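Local coordinates for acetyl-CoA acetyltransferase (Elizabethkingia anophelis NUHP1, PDB 6BN2), which catalyses the reversible condensation of two acetyl-CoA molecules to acetoacetyl-CoA and free CoA, as a thiolase-family acetyltransferase that works through an acetylated cysteine, at the interface of chains A and B. Residues are numbered along the deposited sequence; one frame, centred on the assembly and turned at random. Chains: chain A/B, Acetyl-CoA acetyltransferase.

Contact 1: the interface of chains A and B. Residues chain A 94, 101, 108, 288-289; chain B 58, 60, 88, 90.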
loop_
_atom_site.group_PDB
_atom_site.type_symbol
_atom_site.label_atom_id
_atom_site.label_comp_id
_atom_site.label_asym_id
_atom_site.label_seq_id
_atom_site.Cartn_x
_atom_site.Cartn_y
_atom_site.Cartn_z
ATOM N N LYS A 94 -1.299 -3.482 4.951
ATOM C CA LYS A 94 -0.784 -4.415 5.939
ATOM C C LYS A 94 -1.979 -5.131 6.585
ATOM O O LYS A 94 -2.015 -5.373 7.788
ATOM C CB LYS A 94 0.076 -3.677 6.974
ATOM C CG LYS A 94 0.954 -4.585 7.866
ATOM C CD LYS A 94 1.915 -3.754 8.716
ATOM C CE LYS A 94 2.790 -4.682 9.578
ATOM N NZ LYS A 94 2.116 -5.008 10.921
ATOM N N LYS A 101 -0.215 1.280 10.213
ATOM C CA LYS A 101 1.029 1.351 9.450
ATOM C C LYS A 101 1.097 2.647 8.653
ATOM O O LYS A 101 2.168 3.246 8.521
ATOM C CB LYS A 101 1.130 0.131 8.528
ATOM C CG LYS A 101 2.468 0.021 7.764
ATOM C CD LYS A 101 3.667 -0.075 8.722
ATOM C CE LYS A 101 4.946 -0.412 7.921
ATOM N NZ LYS A 101 6.117 -0.559 8.853
ATOM N N GLN A 108 7.375 8.472 10.134
ATOM C CA GLN A 108 8.740 8.305 9.654
ATOM C C GLN A 108 9.085 9.345 8.601
ATOM O O GLN A 108 10.228 9.802 8.541
ATOM C CB GLN A 108 8.939 6.891 9.103
ATOM C CG GLN A 108 8.890 5.843 10.223
ATOM C CD GLN A 108 8.868 4.423 9.728
ATOM O OE1 GLN A 108 8.154 4.092 8.795
ATOM N NE2 GLN A 108 9.673 3.571 10.344
ATOM N N ASP A 288 6.484 -2.686 14.593
ATOM C CA ASP A 288 5.847 -3.850 14.001
ATOM C C ASP A 288 6.486 -5.105 14.579
ATOM O O ASP A 288 7.673 -5.114 14.930
ATOM C CB ASP A 288 6.028 -3.883 12.479
ATOM C CG ASP A 288 5.446 -2.672 11.788
ATOM O OD1 ASP A 288 4.227 -2.463 11.895
ATOM O OD2 ASP A 288 6.219 -1.894 11.169
ATOM N N ALA A 289 5.712 -6.186 14.623
ATOM C CA ALA A 289 6.289 -7.489 14.934
ATOM C C ALA A 289 5.532 -8.546 14.145
ATOM O O ALA A 289 4.424 -8.306 13.669
ATOM C CB ALA A 289 6.217 -7.794 16.438
ATOM N N ASP B 58 11.989 -5.303 7.726
ATOM C CA ASP B 58 10.713 -4.930 7.125
ATOM C C ASP B 58 10.848 -5.193 5.634
ATOM O O ASP B 58 11.958 -5.315 5.103
ATOM C CB ASP B 58 10.357 -3.456 7.398
ATOM C CG ASP B 58 8.846 -3.219 7.542
ATOM O OD1 ASP B 58 8.041 -3.984 6.963
ATOM O OD2 ASP B 58 8.476 -2.230 8.219
ATOM N N TYR B 60 8.814 -3.758 2.079
ATOM C CA TYR B 60 7.806 -2.933 1.407
ATOM C C TYR B 60 7.787 -3.325 -0.059
ATOM O O TYR B 60 8.817 -3.219 -0.732
ATOM C CB TYR B 60 8.117 -1.440 1.492
ATOM C CG TYR B 60 8.108 -0.811 2.871
ATOM C CD1 TYR B 60 8.640 0.459 3.053
ATOM C CD2 TYR B 60 7.588 -1.480 3.983
ATOM C CE1 TYR B 60 8.650 1.064 4.288
ATOM C CE2 TYR B 60 7.605 -0.878 5.237
ATOM C CZ TYR B 60 8.128 0.393 5.384
ATOM O OH TYR B 60 8.129 1.026 6.624
ATOM N N PRO B 88 8.134 -8.306 9.454
ATOM C CA PRO B 88 6.970 -7.494 9.041
ATOM C C PRO B 88 6.977 -7.207 7.544
ATOM O O PRO B 88 8.035 -7.099 6.918
ATOM C CB PRO B 88 7.145 -6.194 9.837
ATOM C CG PRO B 88 7.981 -6.619 11.044
ATOM C CD PRO B 88 8.966 -7.609 10.448
ATOM N N THR B 90 4.603 -5.036 4.191
ATOM C CA THR B 90 3.538 -4.114 3.769
ATOM C C THR B 90 3.546 -3.967 2.245
ATOM O O THR B 90 4.610 -3.881 1.634
ATOM C CB THR B 90 3.724 -2.725 4.426
ATOM O OG1 THR B 90 3.531 -2.833 5.845
ATOM C CG2 THR B 90 2.724 -1.676 3.875
HETATM O O HOH W 1 8.333 3.740 6.221
HETATM O O HOH W 2 8.815 -2.390 10.827
#
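In the dimer interface of this thiolase, helix 98-111 of chain A, which follows the nucleophile loop, sends A:Lys101 across to B:Asp58, B:Tyr60 and B:Thr90 of the partner. The ammonium NZ of A:Lys101 is 3.0 Å from OD2 of B:Asp58 in a salt bridge that uses the syn lone pair of the carboxylate, the two side chains approaching from opposite directions. On its own side NZ of A:Lys101 binds OD2 of A:Asp288, from strand 281-290, at 2.7 Å, again on the syn side but 29° out of the carboxylate plane. The lysine thus sits between two carboxylates of different subunits, whose planes are turned 69° apart, and its charge probably offsets their repulsion. Water 2 links the same pair, 2.7 Å from OD2 of A:Asp288 and 2.6 Å from OD2 of B:Asp58. A bend at chi2 (60°) in the A:Lys101 chain brings its CE to 3.8 Å from CE2 of the B:Tyr60 ring. NZ also donates a weak bond to the phenol OH of B:Tyr60, which reaches OE1 of A:Gln108 through water 1. Beside this polar cluster, CG of B:Pro88 packs on CB of A:Asp288 at 3.7 Å, while OG1 of B:Thr90 lies 3.4 Å from CD of A:Lys94.

Contact 2: the interface of chains A and B. Residues chain A 25-26, 126-127, 129, 131, 148, 150; chain B 136.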
loop_
_atom_site.group_PDB
_atom_site.type_symbol
_atom_site.label_atom_id
_atom_site.label_comp_id
_atom_site.label_asym_id
_atom_site.label_seq_id
_atom_site.Cartn_x
_atom_site.Cartn_y
_atom_site.Cartn_z
ATOM N N PHE A 25 -22.451 -4.384 7.623
ATOM C CA PHE A 25 -22.302 -5.023 6.316
ATOM C C PHE A 25 -23.618 -4.922 5.551
ATOM O O PHE A 25 -24.677 -5.302 6.068
ATOM C CB PHE A 25 -21.903 -6.486 6.516
ATOM C CG PHE A 25 -21.448 -7.191 5.258
ATOM C CD1 PHE A 25 -22.056 -8.366 4.856
ATOM C CD2 PHE A 25 -20.400 -6.684 4.499
ATOM C CE1 PHE A 25 -21.620 -9.026 3.708
ATOM C CE2 PHE A 25 -19.973 -7.340 3.355
ATOM C CZ PHE A 25 -20.589 -8.510 2.966
ATOM N N MET A 26 -23.545 -4.421 4.307
ATOM C CA MET A 26 -24.708 -4.127 3.468
ATOM C C MET A 26 -25.664 -3.141 4.138
ATOM O O MET A 26 -26.865 -3.109 3.809
ATOM C CB MET A 26 -25.454 -5.410 3.076
ATOM C CG MET A 26 -24.542 -6.526 2.607
ATOM S SD MET A 26 -23.561 -6.119 1.171
ATOM C CE MET A 26 -24.833 -5.841 -0.052
ATOM N N MET A 126 -16.410 -2.817 2.983
ATOM C CA MET A 126 -16.442 -4.256 2.792
ATOM C C MET A 126 -17.689 -4.676 2.028
ATOM O O MET A 126 -17.643 -5.664 1.288
ATOM C CB MET A 126 -16.319 -4.929 4.155
ATOM C CG MET A 126 -14.983 -4.524 4.795
ATOM S SD MET A 126 -14.598 -5.284 6.391
ATOM C CE MET A 126 -14.201 -6.977 5.914
ATOM N N SER A 127 -18.773 -3.890 2.136
ATOM C CA SER A 127 -20.000 -4.172 1.387
ATOM C C SER A 127 -19.769 -4.159 -0.121
ATOM O O SER A 127 -20.479 -4.850 -0.865
ATOM C CB SER A 127 -21.074 -3.138 1.731
ATOM O OG SER A 127 -21.376 -3.123 3.114
ATOM N N VAL A 129 -16.921 -4.917 -1.826
ATOM C CA VAL A 129 -15.814 -5.721 -2.370
ATOM C C VAL A 129 -16.374 -6.684 -3.406
ATOM O O VAL A 129 -17.386 -7.345 -3.135
ATOM C CB VAL A 129 -15.098 -6.476 -1.247
ATOM C CG1 VAL A 129 -14.005 -7.395 -1.818
ATOM C CG2 VAL A 129 -14.478 -5.473 -0.273
ATOM N N HIS A 131 -16.711 -9.929 -6.244
ATOM C CA HIS A 131 -16.278 -11.287 -6.548
ATOM C C HIS A 131 -15.383 -11.268 -7.791
ATOM O O HIS A 131 -15.479 -10.372 -8.631
ATOM C CB HIS A 131 -17.484 -12.198 -6.803
ATOM C CG HIS A 131 -18.228 -12.590 -5.571
ATOM N ND1 HIS A 131 -18.948 -11.689 -4.818
ATOM C CD2 HIS A 131 -18.372 -13.794 -4.968
ATOM C CE1 HIS A 131 -19.525 -12.327 -3.811
ATOM N NE2 HIS A 131 -19.183 -13.604 -3.876
ATOM N N ASP A 148 -15.302 -14.951 -3.754
ATOM C CA ASP A 148 -15.638 -13.763 -2.985
ATOM C C ASP A 148 -14.357 -13.028 -2.588
ATOM O O ASP A 148 -13.522 -13.587 -1.873
ATOM C CB ASP A 148 -16.423 -14.202 -1.749
ATOM C CG ASP A 148 -17.012 -13.037 -0.982
ATOM O OD1 ASP A 148 -16.317 -12.010 -0.821
ATOM O OD2 ASP A 148 -18.181 -13.144 -0.541
ATOM N N LEU A 150 -13.793 -10.664 -0.498
ATOM C CA LEU A 150 -13.662 -10.518 0.951
ATOM C C LEU A 150 -13.022 -11.748 1.560
ATOM O O LEU A 150 -12.089 -11.651 2.369
ATOM C CB LEU A 150 -15.040 -10.306 1.586
ATOM C CG LEU A 150 -15.674 -8.934 1.686
ATOM C CD1 LEU A 150 -17.063 -9.073 2.286
ATOM C CD2 LEU A 150 -14.820 -8.071 2.547
ATOM N N ARG B 136 -23.030 -9.447 -4.526
ATOM C CA ARG B 136 -23.839 -9.379 -3.310
ATOM C C ARG B 136 -25.209 -8.791 -3.554
ATOM O O ARG B 136 -26.161 -9.139 -2.846
ATOM C CB ARG B 136 -23.113 -8.538 -2.246
ATOM C CG ARG B 136 -21.706 -9.040 -1.997
ATOM C CD ARG B 136 -20.944 -8.271 -0.877
ATOM N NE ARG B 136 -19.537 -8.418 -1.183
ATOM C CZ ARG B 136 -18.830 -9.527 -0.967
ATOM N NH1 ARG B 136 -19.396 -10.574 -0.365
ATOM N NH2 ARG B 136 -17.565 -9.594 -1.366
#
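B:Arg136 reaches into a pocket of chain A with its guanidinium layered between A:Leu150 and A:His131, while A:Val129 and A:Asp148 take its N-H groups. CD1 of A:Leu150 lies over one face, toward the rim, and CE1 of A:His131 over the other, the imidazole inclined 37° to the guanidinium. The A:Asp148 side chain crosses the arginine at about a right angle and is gripped end-on: NH2 of B:Arg136 donates to OD1 of A:Asp148 at 2.8 Å in an almost straight bond, and NH1 to OD2 at 2.8 Å. OD1 is approached from above the carboxylate plane, although it lies in the plane of the guanidinium. OD1 of A:Asp148 also accepts the backbone N of A:Leu150 at 2.9 Å, a second-shell bond that steadies the acid. From the side, NE and NH2 of B:Arg136 converge on the carbonyl O of A:Val129, at 3.1 and 2.9 Å; NE lies in the carbonyl plane, whereas NH2 stands well above it. The arginine chain, extended from CG to NE (chi2 -177°), carries the head inward past A:Phe25, whose CZ is 3.9 Å from CD of B:Arg136. CE of A:Met26 packs against CB of B:Arg136 at the same distance. By holding a loop arginine on both faces and along its edge, this pocket fastens one subunit to the other.

Contact 3: the interface of chains A and B. Residues chain A 131-133, 135, 146; chain B 131-133, 146.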
loop_
_atom_site.group_PDB
_atom_site.type_symbol
_atom_site.label_atom_id
_atom_site.label_comp_id
_atom_site.label_asym_id
_atom_site.label_seq_id
_atom_site.Cartn_x
_atom_site.Cartn_y
_atom_site.Cartn_z
ATOM N N HIS A 131 -16.711 -9.929 -6.244
ATOM C CA HIS A 131 -16.278 -11.287 -6.548
ATOM C C HIS A 131 -15.383 -11.268 -7.791
ATOM O O HIS A 131 -15.479 -10.372 -8.631
ATOM C CB HIS A 131 -17.484 -12.198 -6.803
ATOM C CG HIS A 131 -18.228 -12.590 -5.571
ATOM N ND1 HIS A 131 -18.948 -11.689 -4.818
ATOM C CD2 HIS A 131 -18.372 -13.794 -4.968
ATOM C CE1 HIS A 131 -19.525 -12.327 -3.811
ATOM N NE2 HIS A 131 -19.183 -13.604 -3.876
ATOM N N TYR A 132 -14.509 -12.274 -7.899
ATOM C CA TYR A 132 -13.468 -12.322 -8.925
ATOM C C TYR A 132 -13.688 -13.491 -9.868
ATOM O O TYR A 132 -14.001 -14.600 -9.427
ATOM C CB TYR A 132 -12.089 -12.520 -8.287
ATOM C CG TYR A 132 -11.687 -11.551 -7.210
ATOM C CD1 TYR A 132 -12.109 -10.220 -7.230
ATOM C CD2 TYR A 132 -10.862 -11.973 -6.170
ATOM C CE1 TYR A 132 -11.714 -9.335 -6.209
ATOM C CE2 TYR A 132 -10.457 -11.108 -5.176
ATOM C CZ TYR A 132 -10.876 -9.792 -5.202
ATOM O OH TYR A 132 -10.458 -8.952 -4.188
ATOM N N ILE A 133 -13.454 -13.270 -11.156
ATOM C CA ILE A 133 -13.403 -14.356 -12.132
ATOM C C ILE A 133 -12.155 -14.178 -12.988
ATOM O O ILE A 133 -11.766 -13.047 -13.292
ATOM C CB ILE A 133 -14.682 -14.397 -12.998
ATOM C CG1 ILE A 133 -14.632 -15.564 -13.980
ATOM C CG2 ILE A 133 -14.894 -13.093 -13.743
ATOM C CD1 ILE A 133 -15.893 -15.678 -14.804
ATOM N N GLY A 135 -11.207 -13.956 -16.258
ATOM C CA GLY A 135 -11.912 -13.806 -17.515
ATOM C C GLY A 135 -11.079 -14.005 -18.763
ATOM O O GLY A 135 -11.642 -14.109 -19.855
ATOM N N LEU A 146 -16.438 -18.201 -9.035
ATOM C CA LEU A 146 -16.259 -16.778 -8.742
ATOM C C LEU A 146 -15.914 -16.667 -7.267
ATOM O O LEU A 146 -16.761 -16.954 -6.415
ATOM C CB LEU A 146 -17.518 -15.971 -9.030
ATOM C CG LEU A 146 -17.726 -15.395 -10.424
ATOM C CD1 LEU A 146 -17.494 -16.468 -11.469
ATOM C CD2 LEU A 146 -19.136 -14.834 -10.507
ATOM N N HIS B 131 -11.343 -10.204 -13.566
ATOM C CA HIS B 131 -12.527 -9.385 -13.793
ATOM C C HIS B 131 -13.391 -9.382 -12.528
ATOM O O HIS B 131 -13.342 -10.311 -11.720
ATOM C CB HIS B 131 -13.347 -9.928 -14.968
ATOM C CG HIS B 131 -12.758 -9.647 -16.309
ATOM N ND1 HIS B 131 -11.582 -10.221 -16.741
ATOM C CD2 HIS B 131 -13.191 -8.857 -17.321
ATOM C CE1 HIS B 131 -11.327 -9.813 -17.975
ATOM N NE2 HIS B 131 -12.285 -8.979 -18.345
ATOM N N TYR B 132 -14.190 -8.322 -12.367
ATOM C CA TYR B 132 -14.951 -8.073 -11.143
ATOM C C TYR B 132 -16.444 -8.133 -11.409
ATOM O O TYR B 132 -16.923 -7.592 -12.409
ATOM C CB TYR B 132 -14.655 -6.672 -10.597
ATOM C CG TYR B 132 -13.211 -6.317 -10.371
ATOM C CD1 TYR B 132 -12.273 -7.278 -9.988
ATOM C CD2 TYR B 132 -12.788 -4.999 -10.530
ATOM C CE1 TYR B 132 -10.929 -6.914 -9.781
ATOM C CE2 TYR B 132 -11.478 -4.633 -10.312
ATOM C CZ TYR B 132 -10.554 -5.587 -9.931
ATOM O OH TYR B 132 -9.247 -5.189 -9.726
ATOM N N ILE B 133 -17.192 -8.722 -10.484
ATOM C CA ILE B 133 -18.651 -8.647 -10.503
ATOM C C ILE B 133 -19.133 -8.275 -9.106
ATOM O O ILE B 133 -18.542 -8.703 -8.110
ATOM C CB ILE B 133 -19.279 -9.975 -10.983
ATOM C CG1 ILE B 133 -20.800 -9.863 -11.040
ATOM C CG2 ILE B 133 -18.870 -11.137 -10.099
ATOM C CD1 ILE B 133 -21.451 -11.121 -11.565
ATOM N N LEU B 146 -19.199 -7.374 -16.129
ATOM C CA LEU B 146 -17.981 -7.793 -15.436
ATOM C C LEU B 146 -16.869 -6.859 -15.882
ATOM O O LEU B 146 -16.470 -6.894 -17.051
ATOM C CB LEU B 146 -17.599 -9.230 -15.767
ATOM C CG LEU B 146 -18.164 -10.361 -14.920
ATOM C CD1 LEU B 146 -19.664 -10.197 -14.769
ATOM C CD2 LEU B 146 -17.813 -11.682 -15.584
HETATM O O HOH W 3 -9.492 -11.839 -15.692
#
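A:Ile133 and B:His131 pair at one end of a short antiparallel ribbon formed by strand 131-133 of each subunit. The backbone N of B:His131 donates to O of A:Ile133 at 2.9 Å, and N of A:Ile133 returns a bond to O of B:His131 at 3.0 Å. The two-fold repeats both bonds at the other end. Followed outward, the B:His131 side chain first places CB against CG2 of A:Ile133, 3.7 Å away. Beyond CB, CG lies beside the backbone N (chi1 -75°), which carries the imidazole toward the loop at A:Gly135; O of its own B:Leu146 is at the ring edge, and ND1 faces that loop. There ND1 of B:His131 and N of A:Gly135 share water 3, each 2.8 Å from it, and the water lies in the ring plane. Farther round the ring, CE1 of B:His131 is 4.1 Å from CA of A:Gly135. The isoleucine methyl CG2 that meets this histidine stands between the backbone N and the carbonyl carbon, while CG1 points away from the N (chi1 -178°). The same methyl touches CD2 of B:Leu146, a poorly ordered side chain. At the centre A:Tyr132 pairs with B:Tyr132, and their side chains cross at a slant, with CD1 of A:Tyr132 4.0 Å from CD1 of B:Tyr132. The ribbon lies on the dimer two-fold, where strand 131-133, just beyond 3-10 helix 126-128, continues into the loop that, in chain B, carries B:Arg136 toward chain A.

Contact 2 and contact 3 are neighbours, their C-alpha centres about 13 Å apart, and they share A:His131, whose backbone pairs in the ribbon while its ring covers the partner's arginine. Contact 1 lies farther along the same interface, about 26 Å from contact 2 and 30 Å from contact 3. These distances mean the subunits are joined at well-separated places; two-fold symmetry repeats contacts 1 and 2 with the chains exchanged, while contact 3 maps onto itself. The centre of contact 2 is about 11 Å from A:His356, and that of contact 1 about 11 Å from A:Cys386, so dimer formation may support the active sites. The protein is a homotetramer, so other interfaces must complete the assembly.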